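Local coordinates for regulatory protein E2 (Bovine papillomavirus type 1, PDB 2JEX), which probably helps initiate viral DNA replication by improving the DNA-binding specificity of E1, and regulates viral transcription, the present chain being its N-terminal transactivation domain, at residues 146-158 and 161-174. The protein carries 1 engineered substitution. Residues are numbered along the deposited sequence; the frame is centred on the assembly and turned at random.
Sequences QLAKAGADGTGLY and TMAGAGRIYYSAFG. Engineered in segment 161-174: Ala172 (natural residue Arg).
Arg167 lies across the ring of Tyr158, its CD over the centre of one face, 3.4 Å from the ring centroid. With the chain extended from CG to NE, the guanidinium is carried past the phenol, whose OH sits over its face, to Asp153. There Arg167 NH1 makes a salt bridge to Asp153 OD1 whose hydrogen bond is weak, the N-H bent to 123°. Asp153 OD1 also accepts from Tyr169 OH at 2.5 Å, through its syn lone pair. Asp153 OD2 turns back to its own loop: the bond from Thr155 N makes an Asx turn, and the one from Gly156 N extends it to an Asx motif, which fixes the carboxylate between the bend of one hairpin and the side chains of the next strand.

The Tyr169 ring is held between Thr155 CG2 on one face and Tyr158 CB on the opposite one, and the edge of the Tyr158 ring leans toward it with planes at 64°. Tyr158 and Tyr169 form an antiparallel non-hydrogen-bonded pair. Next to this pair Leu157 O is a forked acceptor: it receives Tyr170 N at 3.0 Å and Ser171 N at 3.2 Å, both from the same face of its plane. With CG between the backbone N and the carbonyl carbon (chi1 63°), Tyr170 is folded back over Leu157, whose CB lies over the ring face in a CH-pi contact. Further along, Phe173 N bonds to Thr155 O at 2.7 Å, and a water links that oxygen to Gly174 N. The Phe173 ring has Gly156 CA over one face and Leu157 CD2 3.5 Å from its CZ.

Two consecutive hairpins share strand 157-161 here, and 166-169 beside it is one of the two outermost strands of the antiparallel sheet within this chain. Leu157 also packs on Val133 of strand 128-140, and Phe173, at the start of helix 173-180, reaches Tyr186 and Val188 of strand 186-189.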
loop_
_atom_site.group_PDB
_atom_site.type_symbol
_atom_site.label_atom_id
_atom_site.label_comp_id
_atom_site.label_asym_id
_atom_site.label_seq_id
_atom_site.Cartn_x
_atom_site.Cartn_y
_atom_site.Cartn_z
ATOM N N GLN A 146 -10.240 -3.881 10.547
ATOM C CA GLN A 146 -10.167 -5.293 10.938
ATOM C C GLN A 146 -8.988 -6.026 10.303
ATOM O O GLN A 146 -8.574 -5.712 9.184
ATOM C CB GLN A 146 -11.475 -6.022 10.605
ATOM C CG GLN A 146 -11.801 -6.082 9.117
ATOM C CD GLN A 146 -12.891 -7.084 8.791
ATOM O OE1 GLN A 146 -13.900 -7.180 9.496
ATOM N NE2 GLN A 146 -12.697 -7.831 7.709
ATOM N N LEU A 147 -8.454 -7.007 11.026
ATOM C CA LEU A 147 -7.327 -7.796 10.542
ATOM C C LEU A 147 -7.808 -8.929 9.648
ATOM O O LEU A 147 -8.747 -9.642 9.986
ATOM C CB LEU A 147 -6.488 -8.339 11.704
ATOM C CG LEU A 147 -5.319 -9.290 11.406
ATOM C CD1 LEU A 147 -4.249 -8.666 10.508
ATOM C CD2 LEU A 147 -4.706 -9.796 12.709
ATOM N N ALA A 148 -7.162 -9.059 8.495
ATOM C CA ALA A 148 -7.423 -10.141 7.562
ATOM C C ALA A 148 -6.102 -10.803 7.186
ATOM O O ALA A 148 -5.047 -10.174 7.232
ATOM C CB ALA A 148 -8.140 -9.619 6.326
ATOM N N LYS A 149 -6.162 -12.086 6.845
ATOM C CA LYS A 149 -4.975 -12.816 6.422
ATOM C C LYS A 149 -5.059 -13.107 4.932
ATOM O O LYS A 149 -6.122 -13.440 4.410
ATOM C CB LYS A 149 -4.819 -14.121 7.224
ATOM C CG LYS A 149 -4.175 -13.966 8.618
ATOM C CD LYS A 149 -5.129 -13.325 9.635
ATOM C CE LYS A 149 -4.614 -13.476 11.063
ATOM N NZ LYS A 149 -5.672 -13.124 12.060
ATOM N N ALA A 150 -3.938 -12.963 4.244
ATOM C CA ALA A 150 -3.888 -13.262 2.824
ATOM C C ALA A 150 -3.039 -14.494 2.553
ATOM O O ALA A 150 -2.080 -14.780 3.276
ATOM C CB ALA A 150 -3.369 -12.067 2.027
ATOM N N GLY A 151 -3.412 -15.221 1.505
ATOM C CA GLY A 151 -2.659 -16.383 1.070
ATOM C C GLY A 151 -2.940 -16.665 -0.385
ATOM O O GLY A 151 -3.682 -15.923 -1.024
ATOM N N ALA A 152 -2.337 -17.739 -0.889
ATOM C CA ALA A 152 -2.545 -18.227 -2.242
ATOM C C ALA A 152 -2.902 -19.716 -2.246
ATOM O O ALA A 152 -2.432 -20.489 -1.399
ATOM C CB ALA A 152 -1.306 -17.996 -3.074
ATOM N N ASP A 153 -3.742 -20.105 -3.199
ATOM C CA ASP A 153 -4.028 -21.509 -3.452
ATOM C C ASP A 153 -4.033 -21.743 -4.964
ATOM O O ASP A 153 -3.431 -20.966 -5.701
ATOM C CB ASP A 153 -5.347 -21.925 -2.794
ATOM C CG ASP A 153 -6.532 -21.095 -3.255
ATOM O OD1 ASP A 153 -7.555 -21.099 -2.546
ATOM O OD2 ASP A 153 -6.451 -20.438 -4.318
ATOM N N GLY A 154 -4.702 -22.800 -5.421
ATOM C CA GLY A 154 -4.772 -23.126 -6.848
ATOM C C GLY A 154 -5.584 -22.150 -7.685
ATOM O O GLY A 154 -5.426 -22.090 -8.901
ATOM N N THR A 155 -6.451 -21.382 -7.035
ATOM C CA THR A 155 -7.338 -20.461 -7.731
ATOM C C THR A 155 -6.692 -19.070 -7.891
ATOM O O THR A 155 -6.732 -18.476 -8.971
ATOM C CB THR A 155 -8.711 -20.392 -7.009
ATOM O OG1 THR A 155 -9.290 -21.703 -6.964
ATOM C CG2 THR A 155 -9.675 -19.460 -7.720
ATOM N N GLY A 156 -6.083 -18.568 -6.822
ATOM C CA GLY A 156 -5.500 -17.246 -6.840
ATOM C C GLY A 156 -5.057 -16.760 -5.481
ATOM O O GLY A 156 -4.870 -17.539 -4.543
ATOM N N LEU A 157 -4.875 -15.454 -5.393
ATOM C CA LEU A 157 -4.560 -14.791 -4.143
ATOM C C LEU A 157 -5.871 -14.303 -3.553
ATOM O O LEU A 157 -6.761 -13.857 -4.277
ATOM C CB LEU A 157 -3.596 -13.641 -4.398
ATOM C CG LEU A 157 -2.395 -13.914 -5.307
ATOM C CD1 LEU A 157 -1.745 -12.590 -5.740
ATOM C CD2 LEU A 157 -1.390 -14.766 -4.604
ATOM N N TYR A 158 -5.991 -14.417 -2.237
ATOM C CA TYR A 158 -7.270 -14.260 -1.552
ATOM C C TYR A 158 -7.024 -13.764 -0.138
ATOM O O TYR A 158 -5.925 -13.918 0.406
ATOM C CB TYR A 158 -8.000 -15.615 -1.476
ATOM C CG TYR A 158 -7.309 -16.612 -0.562
ATOM C CD1 TYR A 158 -7.508 -16.573 0.821
ATOM C CD2 TYR A 158 -6.442 -17.577 -1.073
ATOM C CE1 TYR A 158 -6.864 -17.459 1.667
ATOM C CE2 TYR A 158 -5.796 -18.493 -0.228
ATOM C CZ TYR A 158 -6.013 -18.421 1.138
ATOM O OH TYR A 158 -5.392 -19.299 1.991
ATOM N N THR A 161 -12.193 -13.209 5.867
ATOM C CA THR A 161 -12.781 -12.416 6.951
ATOM C C THR A 161 -13.943 -13.203 7.557
ATOM O O THR A 161 -14.334 -14.249 7.026
ATOM C CB THR A 161 -13.308 -11.044 6.449
ATOM O OG1 THR A 161 -14.450 -11.244 5.604
ATOM C CG2 THR A 161 -12.230 -10.271 5.674
ATOM N N MET A 162 -14.502 -12.709 8.656
ATOM C CA MET A 162 -15.641 -13.388 9.277
ATOM C C MET A 162 -16.947 -12.589 9.170
ATOM O O MET A 162 -17.854 -12.730 10.004
ATOM C CB MET A 162 -15.321 -13.811 10.719
ATOM C CG MET A 162 -14.116 -14.750 10.834
ATOM S SD MET A 162 -14.226 -16.196 9.753
ATOM C CE MET A 162 -12.492 -16.568 9.478
ATOM N N ALA A 163 -17.028 -11.760 8.128
ATOM C CA ALA A 163 -18.272 -11.093 7.736
ATOM C C ALA A 163 -19.072 -12.009 6.799
ATOM O O ALA A 163 -20.299 -12.109 6.897
ATOM C CB ALA A 163 -17.974 -9.750 7.067
ATOM N N GLY A 164 -18.353 -12.667 5.891
ATOM C CA GLY A 164 -18.904 -13.697 5.014
ATOM C C GLY A 164 -17.856 -14.784 4.868
ATOM O O GLY A 164 -17.037 -14.751 3.943
ATOM N N ALA A 165 -17.884 -15.738 5.801
ATOM C CA ALA A 165 -16.834 -16.751 5.949
ATOM C C ALA A 165 -16.491 -17.482 4.654
ATOM O O ALA A 165 -17.353 -18.109 4.029
ATOM C CB ALA A 165 -17.198 -17.742 7.049
ATOM N N GLY A 166 -15.219 -17.385 4.273
ATOM C CA GLY A 166 -14.703 -17.976 3.044
ATOM C C GLY A 166 -13.549 -17.148 2.504
ATOM O O GLY A 166 -13.327 -16.014 2.941
ATOM N N ARG A 167 -12.810 -17.724 1.559
ATOM C CA ARG A 167 -11.711 -17.030 0.901
ATOM C C ARG A 167 -12.261 -16.072 -0.146
ATOM O O ARG A 167 -13.077 -16.463 -0.985
ATOM C CB ARG A 167 -10.768 -18.035 0.245
ATOM C CG ARG A 167 -10.166 -19.035 1.212
ATOM C CD ARG A 167 -9.125 -19.893 0.530
ATOM N NE ARG A 167 -8.707 -21.016 1.364
ATOM C CZ ARG A 167 -7.672 -21.811 1.102
ATOM N NH1 ARG A 167 -6.923 -21.600 0.025
ATOM N NH2 ARG A 167 -7.388 -22.825 1.921
ATOM N N ILE A 168 -11.826 -14.815 -0.086
ATOM C CA ILE A 168 -12.246 -13.816 -1.071
ATOM C C ILE A 168 -11.076 -13.438 -1.977
ATOM O O ILE A 168 -10.094 -12.831 -1.541
ATOM C CB ILE A 168 -12.939 -12.591 -0.411
ATOM C CG1 ILE A 168 -14.254 -13.039 0.241
ATOM C CG2 ILE A 168 -13.237 -11.504 -1.449
ATOM C CD1 ILE A 168 -14.625 -12.303 1.510
ATOM N N TYR A 169 -11.195 -13.825 -3.244
ATOM C CA TYR A 169 -10.100 -13.718 -4.199
ATOM C C TYR A 169 -10.001 -12.334 -4.805
ATOM O O TYR A 169 -10.997 -11.791 -5.288
ATOM C CB TYR A 169 -10.244 -14.777 -5.298
ATOM C CG TYR A 169 -10.108 -16.194 -4.776
ATOM C CD1 TYR A 169 -8.865 -16.829 -4.745
ATOM C CD2 TYR A 169 -11.222 -16.893 -4.298
ATOM C CE1 TYR A 169 -8.733 -18.114 -4.255
ATOM C CE2 TYR A 169 -11.100 -18.182 -3.811
ATOM C CZ TYR A 169 -9.853 -18.787 -3.792
ATOM O OH TYR A 169 -9.725 -20.067 -3.314
ATOM N N TYR A 170 -8.797 -11.763 -4.757
ATOM C CA TYR A 170 -8.514 -10.478 -5.400
ATOM C C TYR A 170 -7.680 -10.669 -6.666
ATOM O O TYR A 170 -7.569 -9.765 -7.493
ATOM C CB TYR A 170 -7.867 -9.485 -4.424
ATOM C CG TYR A 170 -6.511 -9.870 -3.854
ATOM C CD1 TYR A 170 -5.329 -9.526 -4.517
ATOM C CD2 TYR A 170 -6.409 -10.531 -2.626
ATOM C CE1 TYR A 170 -4.084 -9.857 -3.988
ATOM C CE2 TYR A 170 -5.167 -10.874 -2.086
ATOM C CZ TYR A 170 -4.014 -10.528 -2.773
ATOM O OH TYR A 170 -2.787 -10.850 -2.254
ATOM N N SER A 171 -7.107 -11.859 -6.806
ATOM C CA SER A 171 -6.361 -12.233 -7.993
ATOM C C SER A 171 -6.773 -13.643 -8.397
ATOM O O SER A 171 -7.116 -14.474 -7.542
ATOM C CB SER A 171 -4.867 -12.174 -7.700
ATOM O OG SER A 171 -4.105 -11.994 -8.878
ATOM N N ALA A 172 -6.787 -13.906 -9.698
ATOM C CA ALA A 172 -7.089 -15.239 -10.201
ATOM C C ALA A 172 -5.912 -15.739 -11.022
ATOM O O ALA A 172 -5.501 -15.081 -11.976
ATOM C CB ALA A 172 -8.352 -15.211 -11.045
ATOM N N PHE A 173 -5.374 -16.898 -10.664
ATOM C CA PHE A 173 -4.235 -17.444 -11.404
ATOM C C PHE A 173 -4.592 -17.917 -12.820
ATOM O O PHE A 173 -3.728 -17.993 -13.696
ATOM C CB PHE A 173 -3.517 -18.545 -10.610
ATOM C CG PHE A 173 -2.758 -18.041 -9.413
ATOM C CD1 PHE A 173 -1.990 -16.877 -9.489
ATOM C CD2 PHE A 173 -2.797 -18.737 -8.211
ATOM C CE1 PHE A 173 -1.283 -16.409 -8.379
ATOM C CE2 PHE A 173 -2.099 -18.281 -7.102
ATOM C CZ PHE A 173 -1.336 -17.111 -7.192
ATOM N N GLY A 174 -5.867 -18.217 -13.040
ATOM C CA GLY A 174 -6.348 -18.581 -14.361
ATOM C C GLY A 174 -6.252 -17.427 -15.331
ATOM O O GLY A 174 -6.063 -17.640 -16.525
HETATM O O HOH W 1 -8.285 -18.991 -11.203
#